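Local structure of GDSL-like protein (Roseburia intestinalis L1-82, 6HFZ) at residues Asn9-Arg14 / Ile206-Asp211; Ala56-Glu61 / Leu201-Ile206. The protein removes acetyl groups from acetylated mannans as a two-domain esterase of a commensal gut bacterium. All coordinates share one frame; numbering follows the deposited sequence.

Interaction 1. Residues Asn9-Arg14 / Ile206-Asp211; sequences NGIANR and ITYFLD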
loop_
_atom_site.group_PDB
_atom_site.type_symbol
_atom_site.label_atom_id
_atom_site.label_comp_id
_atom_site.label_asym_id
_atom_site.label_seq_id
_atom_site.Cartn_x
_atom_site.Cartn_y
_atom_site.Cartn_z
ATOM N N ASN A 9 24.084 -6.632 -5.517
ATOM C CA ASN A 9 23.546 -5.380 -6.072
ATOM C C ASN A 9 22.075 -5.186 -5.667
ATOM O O ASN A 9 21.523 -4.106 -5.899
ATOM C CB ASN A 9 23.692 -5.275 -7.584
ATOM C CG ASN A 9 25.136 -5.120 -8.014
ATOM O OD1 ASN A 9 25.994 -4.767 -7.199
ATOM N ND2 ASN A 9 25.415 -5.363 -9.283
ATOM N N GLY A 10 21.486 -6.213 -5.052
ATOM C CA GLY A 10 20.098 -6.141 -4.538
ATOM C C GLY A 10 20.007 -5.355 -3.233
ATOM O O GLY A 10 18.923 -4.955 -2.835
ATOM N N ILE A 11 21.133 -5.168 -2.515
ATOM C CA ILE A 11 21.076 -4.482 -1.218
ATOM C C ILE A 11 21.181 -2.983 -1.472
ATOM O O ILE A 11 22.245 -2.458 -1.684
ATOM C CB ILE A 11 22.152 -5.017 -0.251
ATOM C CG1 ILE A 11 22.040 -6.530 -0.088
ATOM C CG2 ILE A 11 22.087 -4.276 1.092
ATOM C CD1 ILE A 11 23.297 -7.200 0.401
ATOM N N ALA A 12 20.025 -2.308 -1.477
ATOM C CA ALA A 12 19.882 -0.943 -1.773
ATOM C C ALA A 12 20.283 -0.117 -0.552
ATOM O O ALA A 12 20.730 1.013 -0.730
ATOM C CB ALA A 12 18.448 -0.627 -2.159
ATOM N N ASN A 13 20.033 -0.660 0.640
ATOM C CA ASN A 13 20.439 -0.029 1.899
ATOM C C ASN A 13 20.637 -1.146 2.929
ATOM O O ASN A 13 19.772 -1.943 3.185
ATOM C CB ASN A 13 19.438 1.020 2.403
ATOM C CG ASN A 13 20.050 1.982 3.409
ATOM O OD1 ASN A 13 21.148 2.499 3.182
ATOM N ND2 ASN A 13 19.397 2.223 4.534
ATOM N N ARG A 14 21.816 -1.206 3.551
ATOM C CA ARG A 14 22.025 -2.226 4.568
ATOM C C ARG A 14 21.198 -1.859 5.807
ATOM O O ARG A 14 20.590 -2.737 6.450
ATOM C CB ARG A 14 23.525 -2.358 4.893
ATOM C CG ARG A 14 23.797 -3.150 6.166
ATOM C CD ARG A 14 25.252 -3.148 6.638
ATOM N NE ARG A 14 25.475 -4.091 7.734
ATOM C CZ ARG A 14 25.268 -3.821 9.024
ATOM N NH1 ARG A 14 24.697 -2.683 9.402
ATOM N NH2 ARG A 14 25.648 -4.701 9.937
ATOM N N ILE A 206 15.342 -11.301 -1.825
ATOM C CA ILE A 206 15.059 -10.957 -0.463
ATOM C C ILE A 206 15.762 -11.962 0.460
ATOM O O ILE A 206 16.383 -11.564 1.449
ATOM C CB ILE A 206 13.547 -10.927 -0.210
ATOM C CG1 ILE A 206 12.876 -9.807 -1.011
ATOM C CG2 ILE A 206 13.290 -10.794 1.280
ATOM C CD1 ILE A 206 11.360 -9.964 -1.176
ATOM N N THR A 207 15.654 -13.248 0.143
ATOM C CA THR A 207 16.206 -14.305 1.045
ATOM C C THR A 207 17.756 -14.263 1.034
ATOM O O THR A 207 18.378 -14.594 2.039
ATOM C CB THR A 207 15.578 -15.675 0.777
ATOM O OG1 THR A 207 15.902 -16.103 -0.539
ATOM C CG2 THR A 207 14.071 -15.708 0.921
ATOM N N TYR A 208 18.383 -13.882 -0.094
ATOM C CA TYR A 208 19.825 -13.648 -0.144
ATOM C C TYR A 208 20.254 -12.726 1.005
ATOM O O TYR A 208 21.212 -12.997 1.771
ATOM C CB TYR A 208 20.233 -13.018 -1.477
ATOM C CG TYR A 208 21.697 -12.699 -1.521
ATOM C CD1 TYR A 208 22.585 -13.694 -1.898
ATOM C CD2 TYR A 208 22.209 -11.454 -1.193
ATOM C CE1 TYR A 208 23.945 -13.460 -1.930
ATOM C CE2 TYR A 208 23.574 -11.205 -1.229
ATOM C CZ TYR A 208 24.438 -12.226 -1.580
ATOM O OH TYR A 208 25.787 -12.075 -1.647
ATOM N N PHE A 209 19.502 -11.631 1.177
ATOM C CA PHE A 209 19.803 -10.641 2.183
ATOM C C PHE A 209 19.511 -11.222 3.572
ATOM O O PHE A 209 20.336 -11.069 4.469
ATOM C CB PHE A 209 19.008 -9.353 1.933
ATOM C CG PHE A 209 19.159 -8.308 3.008
ATOM C CD1 PHE A 209 20.337 -7.583 3.104
ATOM C CD2 PHE A 209 18.146 -8.074 3.917
ATOM C CE1 PHE A 209 20.500 -6.640 4.105
ATOM C CE2 PHE A 209 18.303 -7.115 4.908
ATOM C CZ PHE A 209 19.462 -6.379 4.967
ATOM N N LEU A 210 18.347 -11.885 3.739
ATOM C CA LEU A 210 17.959 -12.408 5.075
ATOM C C LEU A 210 19.058 -13.396 5.518
ATOM O O LEU A 210 19.519 -13.377 6.640
ATOM C CB LEU A 210 16.576 -13.065 5.027
ATOM C CG LEU A 210 15.417 -12.093 4.848
ATOM C CD1 LEU A 210 14.100 -12.811 4.861
ATOM C CD2 LEU A 210 15.469 -11.016 5.917
ATOM N N ASP A 211 19.547 -14.197 4.566
ATOM C CA ASP A 211 20.614 -15.204 4.908
ATOM C C ASP A 211 21.908 -14.484 5.327
ATOM O O ASP A 211 22.611 -14.921 6.245
ATOM C CB ASP A 211 20.809 -16.186 3.746
ATOM C CG ASP A 211 19.874 -17.380 3.820
ATOM O OD1 ASP A 211 19.643 -17.887 4.940
ATOM O OD2 ASP A 211 19.388 -17.802 2.787
#
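Tyr208 and Phe209 of the 206-211 helix both meet Ile11, which reaches them from the short strand 11-13. Tyr208 is the more peripheral of the two: CD1 of Ile11 comes up near the plane of its ring, at the edge, 4.3 Å from CE2. The hydroxyl of this tyrosine is hydrogen-bonded to Glu8, while the ring also meets that of Tyr7. One residue on, Phe209 carries most of the contact. Its CG stands anti to the backbone N (chi1 174°), which carries the ring out from the helix toward Ile11, the two side chains crossing at about a right angle. CG1 of Ile11 lies 3.8 Å from CD1 of Phe209, and the other branch, CG2, sits 4.1 Å from CE1, so the two branches lie along the CD1-CE1 bond, CG1 approaching obliquely. At the far end of the ring the Arg14 carbonyl O approaches the edge, 4.1 Å from CZ of Phe209. Phe209 also touches Val167 of strand 166-168 and Leu138 of strand 136-141. With an alanine here, Ile11 would probably lose its main apolar neighbour and a gap would open against both strands. The contact thus lays helix 196-215 over 11-13, an outermost strand and the antiparallel one in an otherwise parallel sheet, where a classic beta bulge sets Ala12 and Asn13 opposite Ala166, within the alpha/beta/alpha fold of SGNH hydrolases.

Interaction 2. Residues Ala56-Glu61 / Leu201-Ile206; sequences AYHVYE and LVASVI
The two segments, both helical, come nearest at His58 and Ala203, whose CA atoms lie 6.0 Å apart, a spacing consistent with the small alanine side chain. Here the beta carbons meet directly: CB of His58 is 3.4 Å from CB of Ala203, a tight van der Waals contact with no hydrogen bond across it. The histidine CG is set beside its own backbone N, opposite the carbonyl carbon (chi1 -75°), and from there the imidazole inclines obliquely past the alanine methyl, with CG 4.1 Å from Ala203 CB. One turn further along the 201-206 helix, Ile206 meets Val59. CG2 of Val59 is the touching branch, 3.8 Å from CG2 of Ile206 and 4.1 Å from its CD1, so that a single valine methyl rests against both methyls of a side chain that crosses it at about a right angle. Both residues also reach the central sheet, Val59 on Phe37 of strand 32-39 and Ile206 on Leu138 and Val140 of strand 136-141. Helices 55-66 and 196-215 are therefore neighbours in one layer of the alpha/beta/alpha sandwich of the SGNH hydrolase family, packed against each other as well as against the strands. On the side of its helix turned away from this interface, Ser204 bonds back to its own backbone: OG donates to Leu201 O at 2.6 Å, tilted out of the carbonyl plane. Val205 N reaches the same oxygen from the same face, giving that carbonyl two donors. The serine OG is also hydrogen-bonded to the Tyr7 hydroxyl, which ties the N-terminal region to this helix.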
loop_
_atom_site.group_PDB
_atom_site.type_symbol
_atom_site.label_atom_id
_atom_site.label_comp_id
_atom_site.label_asym_id
_atom_site.label_seq_id
_atom_site.Cartn_x
_atom_site.Cartn_y
_atom_site.Cartn_z
ATOM N N ALA A 56 5.790 -13.305 -1.159
ATOM C CA ALA A 56 5.510 -13.159 0.250
ATOM C C ALA A 56 5.500 -14.531 0.951
ATOM O O ALA A 56 6.121 -14.705 1.974
ATOM C CB ALA A 56 4.222 -12.385 0.494
ATOM N N TYR A 57 4.867 -15.509 0.309
ATOM C CA TYR A 57 4.786 -16.847 0.918
ATOM C C TYR A 57 6.170 -17.504 0.863
ATOM O O TYR A 57 6.562 -18.209 1.799
ATOM C CB TYR A 57 3.661 -17.623 0.260
ATOM C CG TYR A 57 3.172 -18.752 1.132
ATOM C CD1 TYR A 57 2.221 -18.559 2.117
ATOM C CD2 TYR A 57 3.745 -20.004 1.003
ATOM C CE1 TYR A 57 1.811 -19.598 2.934
ATOM C CE2 TYR A 57 3.369 -21.044 1.828
ATOM C CZ TYR A 57 2.398 -20.844 2.784
ATOM O OH TYR A 57 2.005 -21.920 3.535
ATOM N N HIS A 58 6.946 -17.224 -0.195
ATOM C CA HIS A 58 8.316 -17.734 -0.274
ATOM C C HIS A 58 9.167 -17.194 0.875
ATOM O O HIS A 58 9.969 -17.922 1.471
ATOM C CB HIS A 58 8.988 -17.451 -1.622
ATOM C CG HIS A 58 8.557 -18.286 -2.797
ATOM N ND1 HIS A 58 8.615 -19.684 -2.828
ATOM C CD2 HIS A 58 8.164 -17.919 -4.033
ATOM C CE1 HIS A 58 8.243 -20.116 -4.030
ATOM N NE2 HIS A 58 7.991 -19.060 -4.799
ATOM N N VAL A 59 9.006 -15.909 1.219
ATOM C CA VAL A 59 9.755 -15.352 2.304
ATOM C C VAL A 59 9.273 -15.989 3.614
ATOM O O VAL A 59 10.064 -16.205 4.545
ATOM C CB VAL A 59 9.613 -13.827 2.327
ATOM C CG1 VAL A 59 10.085 -13.202 3.618
ATOM C CG2 VAL A 59 10.300 -13.214 1.130
ATOM N N TYR A 60 7.950 -16.183 3.731
ATOM C CA TYR A 60 7.363 -16.809 4.928
ATOM C C TYR A 60 7.980 -18.212 5.089
ATOM O O TYR A 60 8.396 -18.617 6.191
ATOM C CB TYR A 60 5.834 -16.790 4.827
ATOM C CG TYR A 60 5.113 -17.608 5.866
ATOM C CD1 TYR A 60 5.111 -17.247 7.202
ATOM C CD2 TYR A 60 4.435 -18.743 5.485
ATOM C CE1 TYR A 60 4.437 -18.005 8.153
ATOM C CE2 TYR A 60 3.766 -19.518 6.422
ATOM C CZ TYR A 60 3.768 -19.142 7.746
ATOM O OH TYR A 60 3.087 -19.931 8.633
ATOM N N GLU A 61 8.072 -18.944 3.974
ATOM C CA GLU A 61 8.655 -20.297 3.985
ATOM C C GLU A 61 10.132 -20.224 4.398
ATOM O O GLU A 61 10.605 -21.141 5.099
ATOM C CB GLU A 61 8.425 -21.016 2.651
ATOM C CG GLU A 61 6.987 -21.458 2.497
ATOM C CD GLU A 61 6.678 -22.438 1.389
ATOM O OE1 GLU A 61 7.200 -22.254 0.282
ATOM O OE2 GLU A 61 5.876 -23.370 1.628
ATOM N N LEU A 201 12.148 -15.386 -8.265
ATOM C CA LEU A 201 13.345 -14.474 -8.399
ATOM C C LEU A 201 13.261 -13.341 -7.365
ATOM O O LEU A 201 14.262 -12.989 -6.700
ATOM C CB LEU A 201 13.370 -13.907 -9.822
ATOM C CG LEU A 201 14.650 -13.995 -10.639
ATOM C CD1 LEU A 201 15.560 -15.122 -10.197
ATOM C CD2 LEU A 201 14.317 -14.102 -12.112
ATOM N N VAL A 202 12.076 -12.772 -7.166
ATOM C CA VAL A 202 11.925 -11.655 -6.239
ATOM C C VAL A 202 12.258 -12.135 -4.822
ATOM O O VAL A 202 12.995 -11.471 -4.054
ATOM C CB VAL A 202 10.544 -10.970 -6.328
ATOM C CG1 VAL A 202 10.230 -10.071 -5.140
ATOM C CG2 VAL A 202 10.417 -10.204 -7.642
ATOM N N ALA A 203 11.687 -13.291 -4.458
ATOM C CA ALA A 203 11.915 -13.869 -3.164
ATOM C C ALA A 203 13.400 -14.183 -3.016
ATOM O O ALA A 203 13.910 -14.080 -1.955
ATOM C CB ALA A 203 11.057 -15.095 -2.985
ATOM N N SER A 204 14.038 -14.692 -4.077
ATOM C CA SER A 204 15.456 -15.090 -3.971
ATOM C C SER A 204 16.321 -13.871 -3.615
ATOM O O SER A 204 17.294 -13.996 -2.890
ATOM C CB SER A 204 15.952 -15.770 -5.240
ATOM O OG SER A 204 16.111 -14.824 -6.290
ATOM N N VAL A 205 15.947 -12.682 -4.121
ATOM C CA VAL A 205 16.725 -11.488 -3.837
ATOM C C VAL A 205 16.568 -11.160 -2.341
ATOM O O VAL A 205 17.525 -10.796 -1.681
ATOM C CB VAL A 205 16.347 -10.311 -4.760
ATOM C CG1 VAL A 205 16.999 -9.033 -4.290
ATOM C CG2 VAL A 205 16.650 -10.582 -6.243
ATOM N N ILE A 206 15.342 -11.301 -1.825
ATOM C CA ILE A 206 15.059 -10.957 -0.463
ATOM C C ILE A 206 15.762 -11.962 0.460
ATOM O O ILE A 206 16.383 -11.564 1.449
ATOM C CB ILE A 206 13.547 -10.927 -0.210
ATOM C CG1 ILE A 206 12.876 -9.807 -1.011
ATOM C CG2 ILE A 206 13.290 -10.794 1.280
ATOM C CD1 ILE A 206 11.360 -9.964 -1.176
#

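From the N terminus, the chain passes through 9-14 on the edge strand, then 56-61 on helix 55-66, and only much later returns in helix 196-215, whose successive turns serve both contacts. Interaction 2 closes the shorter loop, from 56-61 to 201-206, and lies wholly within the longer one that interaction 1 closes between 9-14 and 206-211; the two do not cross. Ile206 belongs to both, and their centres are 11 Å apart. Packing joins them directly: Leu210 CD1 lies 4.2 Å from Val59 CG1. Helix 196-215 thus links the edge strand to helix 55-66, while the strands from 237 onward follow both loops.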